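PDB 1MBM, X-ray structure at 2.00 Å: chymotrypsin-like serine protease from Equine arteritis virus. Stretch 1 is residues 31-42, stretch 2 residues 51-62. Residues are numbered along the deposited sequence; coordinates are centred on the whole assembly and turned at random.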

# COMPACT_ATOMS: atom_id res chain seq x y z
N ALA A 31 2.75 -4.01 -8.45
CA ALA A 31 4.19 -4.02 -8.16
C ALA A 31 4.98 -4.60 -9.33
O ALA A 31 4.56 -5.59 -9.94
CB ALA A 31 4.48 -4.80 -6.89
N SER A 32 6.12 -4.01 -9.63
CA SER A 32 6.96 -4.48 -10.74
C SER A 32 7.41 -5.94 -10.60
O SER A 32 7.44 -6.68 -11.58
CB SER A 32 8.18 -3.57 -10.91
OG SER A 32 7.77 -2.22 -11.05
N HIS A 33 7.75 -6.36 -9.39
CA HIS A 33 8.23 -7.73 -9.21
C HIS A 33 7.10 -8.77 -9.39
O HIS A 33 7.37 -9.94 -9.63
CB HIS A 33 8.96 -7.91 -7.88
CG HIS A 33 8.06 -7.95 -6.69
ND1 HIS A 33 7.61 -6.81 -6.06
CD2 HIS A 33 7.55 -9.00 -6.00
CE1 HIS A 33 6.84 -7.16 -5.04
NE2 HIS A 33 6.79 -8.47 -4.98
N VAL A 34 5.85 -8.33 -9.26
CA VAL A 34 4.71 -9.19 -9.54
C VAL A 34 4.60 -9.36 -11.06
O VAL A 34 4.35 -10.47 -11.56
CB VAL A 34 3.41 -8.58 -8.98
CG1 VAL A 34 2.18 -9.25 -9.59
CG2 VAL A 34 3.40 -8.70 -7.45
N VAL A 35 4.81 -8.26 -11.79
CA VAL A 35 4.80 -8.27 -13.25
C VAL A 35 5.93 -9.13 -13.82
O VAL A 35 5.69 -10.10 -14.54
CB VAL A 35 4.91 -6.82 -13.81
CG1 VAL A 35 5.03 -6.84 -15.31
CG2 VAL A 35 3.71 -6.00 -13.39
N GLY A 36 7.17 -8.79 -13.46
CA GLY A 36 8.32 -9.53 -13.95
C GLY A 36 8.96 -8.84 -15.13
O GLY A 36 8.34 -7.99 -15.77
N ARG A 37 10.19 -9.24 -15.45
CA ARG A 37 10.96 -8.61 -16.53
C ARG A 37 10.29 -8.60 -17.91
O ARG A 37 10.46 -7.66 -18.67
CB ARG A 37 12.38 -9.19 -16.60
CG ARG A 37 12.93 -9.27 -18.03
CD ARG A 37 14.33 -8.72 -18.24
NE ARG A 37 14.86 -9.17 -19.53
CZ ARG A 37 16.15 -9.23 -19.83
NH1 ARG A 37 17.06 -8.86 -18.94
NH2 ARG A 37 16.52 -9.65 -21.02
N ALA A 38 9.53 -9.64 -18.24
CA ALA A 38 8.84 -9.65 -19.53
C ALA A 38 7.82 -8.50 -19.65
O ALA A 38 7.25 -8.29 -20.71
CB ALA A 38 8.17 -11.00 -19.77
N ASN A 39 7.63 -7.77 -18.55
CA ASN A 39 6.78 -6.57 -18.50
C ASN A 39 5.29 -6.77 -18.81
O ASN A 39 4.55 -5.79 -18.95
CB ASN A 39 7.35 -5.44 -19.36
CG ASN A 39 8.23 -4.49 -18.57
OD1 ASN A 39 9.46 -4.53 -18.64
ND2 ASN A 39 7.59 -3.60 -17.83
N MET A 40 4.86 -8.02 -18.88
CA MET A 40 3.48 -8.34 -19.18
C MET A 40 2.81 -9.05 -18.01
O MET A 40 3.45 -9.85 -17.32
CB MET A 40 3.42 -9.21 -20.43
CG MET A 40 2.18 -9.02 -21.26
SD MET A 40 2.42 -9.57 -22.96
CE MET A 40 2.66 -11.35 -22.73
N ALA A 41 1.53 -8.76 -17.77
CA ALA A 41 0.80 -9.40 -16.69
C ALA A 41 -0.71 -9.33 -16.89
O ALA A 41 -1.23 -8.41 -17.51
CB ALA A 41 1.18 -8.81 -15.35
N THR A 42 -1.42 -10.29 -16.33
CA THR A 42 -2.86 -10.35 -16.51
C THR A 42 -3.60 -9.91 -15.25
O THR A 42 -3.32 -10.41 -14.15
CB THR A 42 -3.29 -11.77 -16.93
OG1 THR A 42 -2.72 -12.09 -18.22
CG2 THR A 42 -4.78 -11.80 -17.19
N THR A 51 -4.86 -8.73 -20.31
CA THR A 51 -3.40 -8.77 -20.24
C THR A 51 -2.89 -7.36 -20.51
O THR A 51 -3.37 -6.70 -21.43
CB THR A 51 -2.85 -9.78 -21.24
OG1 THR A 51 -3.36 -11.07 -20.94
CG2 THR A 51 -1.36 -9.96 -21.04
N LEU A 52 -1.95 -6.89 -19.70
CA LEU A 52 -1.43 -5.53 -19.81
C LEU A 52 0.10 -5.44 -19.83
O LEU A 52 0.78 -6.32 -19.32
CB LEU A 52 -1.93 -4.72 -18.63
CG LEU A 52 -3.44 -4.76 -18.40
CD1 LEU A 52 -3.78 -4.56 -16.93
CD2 LEU A 52 -4.10 -3.73 -19.26
N THR A 53 0.60 -4.34 -20.39
CA THR A 53 2.04 -4.02 -20.41
C THR A 53 2.25 -2.86 -19.43
O THR A 53 1.45 -1.92 -19.41
CB THR A 53 2.48 -3.64 -21.83
OG1 THR A 53 2.71 -4.83 -22.59
CG2 THR A 53 3.85 -2.99 -21.84
N PHE A 54 3.32 -2.91 -18.64
CA PHE A 54 3.53 -1.94 -17.57
C PHE A 54 4.79 -1.09 -17.69
O PHE A 54 5.87 -1.60 -17.99
CB PHE A 54 3.60 -2.67 -16.22
CG PHE A 54 2.31 -3.29 -15.78
CD1 PHE A 54 1.89 -4.51 -16.31
CD2 PHE A 54 1.51 -2.66 -14.84
CE1 PHE A 54 0.69 -5.09 -15.90
CE2 PHE A 54 0.31 -3.22 -14.44
CZ PHE A 54 -0.10 -4.45 -14.98
N LYS A 55 4.66 0.20 -17.44
CA LYS A 55 5.84 1.04 -17.32
C LYS A 55 6.23 1.02 -15.84
O LYS A 55 5.37 1.06 -14.96
CB LYS A 55 5.57 2.46 -17.81
CG LYS A 55 4.92 2.50 -19.20
CD LYS A 55 5.39 3.68 -20.03
CE LYS A 55 5.18 5.01 -19.30
NZ LYS A 55 5.77 6.14 -20.07
N LYS A 56 7.53 0.93 -15.57
CA LYS A 56 8.00 0.74 -14.21
C LYS A 56 8.92 1.84 -13.72
O LYS A 56 9.67 2.43 -14.49
CB LYS A 56 8.73 -0.60 -14.11
CG LYS A 56 7.86 -1.80 -14.36
CD LYS A 56 8.74 -3.00 -14.71
CE LYS A 56 7.97 -4.31 -14.69
NZ LYS A 56 8.86 -5.40 -15.18
N ASN A 57 8.83 2.11 -12.42
CA ASN A 57 9.75 2.99 -11.73
C ASN A 57 10.08 2.29 -10.41
O ASN A 57 9.31 2.35 -9.45
CB ASN A 57 9.14 4.37 -11.49
CG ASN A 57 10.18 5.39 -11.07
OD1 ASN A 57 11.27 5.03 -10.62
ND2 ASN A 57 9.88 6.67 -11.24
N GLY A 58 11.23 1.62 -10.36
CA GLY A 58 11.52 0.78 -9.21
C GLY A 58 10.42 -0.27 -9.17
O GLY A 58 10.03 -0.79 -10.22
N ASP A 59 9.89 -0.55 -7.98
CA ASP A 59 8.85 -1.58 -7.84
C ASP A 59 7.43 -1.05 -8.11
O ASP A 59 6.46 -1.79 -7.96
CB ASP A 59 8.93 -2.25 -6.47
CG ASP A 59 8.18 -3.58 -6.40
OD1 ASP A 59 8.32 -4.43 -7.31
OD2 ASP A 59 7.43 -3.86 -5.45
N PHE A 60 7.30 0.23 -8.48
CA PHE A 60 5.99 0.80 -8.83
C PHE A 60 5.69 0.54 -10.31
O PHE A 60 6.46 0.97 -11.17
CB PHE A 60 5.98 2.33 -8.60
CG PHE A 60 4.62 2.96 -8.79
CD1 PHE A 60 4.21 3.39 -10.04
CD2 PHE A 60 3.76 3.12 -7.71
CE1 PHE A 60 2.95 3.98 -10.22
CE2 PHE A 60 2.51 3.70 -7.88
CZ PHE A 60 2.11 4.13 -9.14
N ALA A 61 4.59 -0.15 -10.61
CA ALA A 61 4.25 -0.50 -11.99
C ALA A 61 2.88 0.04 -12.42
O ALA A 61 1.89 -0.15 -11.73
CB ALA A 61 4.29 -2.01 -12.19
N GLU A 62 2.84 0.71 -13.56
CA GLU A 62 1.59 1.30 -14.04
C GLU A 62 1.29 0.92 -15.48
O GLU A 62 2.15 1.07 -16.36
CB GLU A 62 1.66 2.83 -13.91
CG GLU A 62 0.58 3.59 -14.67
CD GLU A 62 0.79 5.11 -14.59
OE1 GLU A 62 0.79 5.65 -13.48
OE2 GLU A 62 0.97 5.74 -15.64
O HOH W 1 10.30 -6.37 -13.03

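Two antiparallel ladders, offset by two residues, join the stretches, and the short helix 32-35 and the turn Gly 36 to Asn 39 bulge between them. In the longer ladder, strands 40-42 and 51-53 run at 149°, and Ala 41 and Leu 52 form its reciprocal pair: Ala 41 N to Leu 52 O is 3.0 Å and Leu 52 N to Ala 41 O 2.8 Å. Phe 54 N donates to Asn 39 O at 3.1 Å.

The helix presents its bump, Val 35, to a hollow lined by Phe 54 and Ala 61. Val 35 CG2 lies 3.9 Å from the centroid of the Phe 54 ring, 17° off its normal, so the methyl sits over the face; it is 4.2 Å from Ala 61 CB. Ala 41 CB also meets Phe 54 CE1, at 3.8 Å.

Lys 56 extends past Val 35, its CE 3.9 Å from Val 35 CG1, and its NZ donates to Gly 36 O, just past the helix, at 2.7 Å.

The hairpin turn Asn 57 to Phe 60 grips the helix start. Ser 32 N bonds Asp 59 O and Ser 32 OG bonds Gly 58 O, both at 2.8 Å. Asp 59 OD1 accepts from His 33 N at 2.9 Å and from His 33 ND1 at 2.8 Å, meeting the ring at its edge.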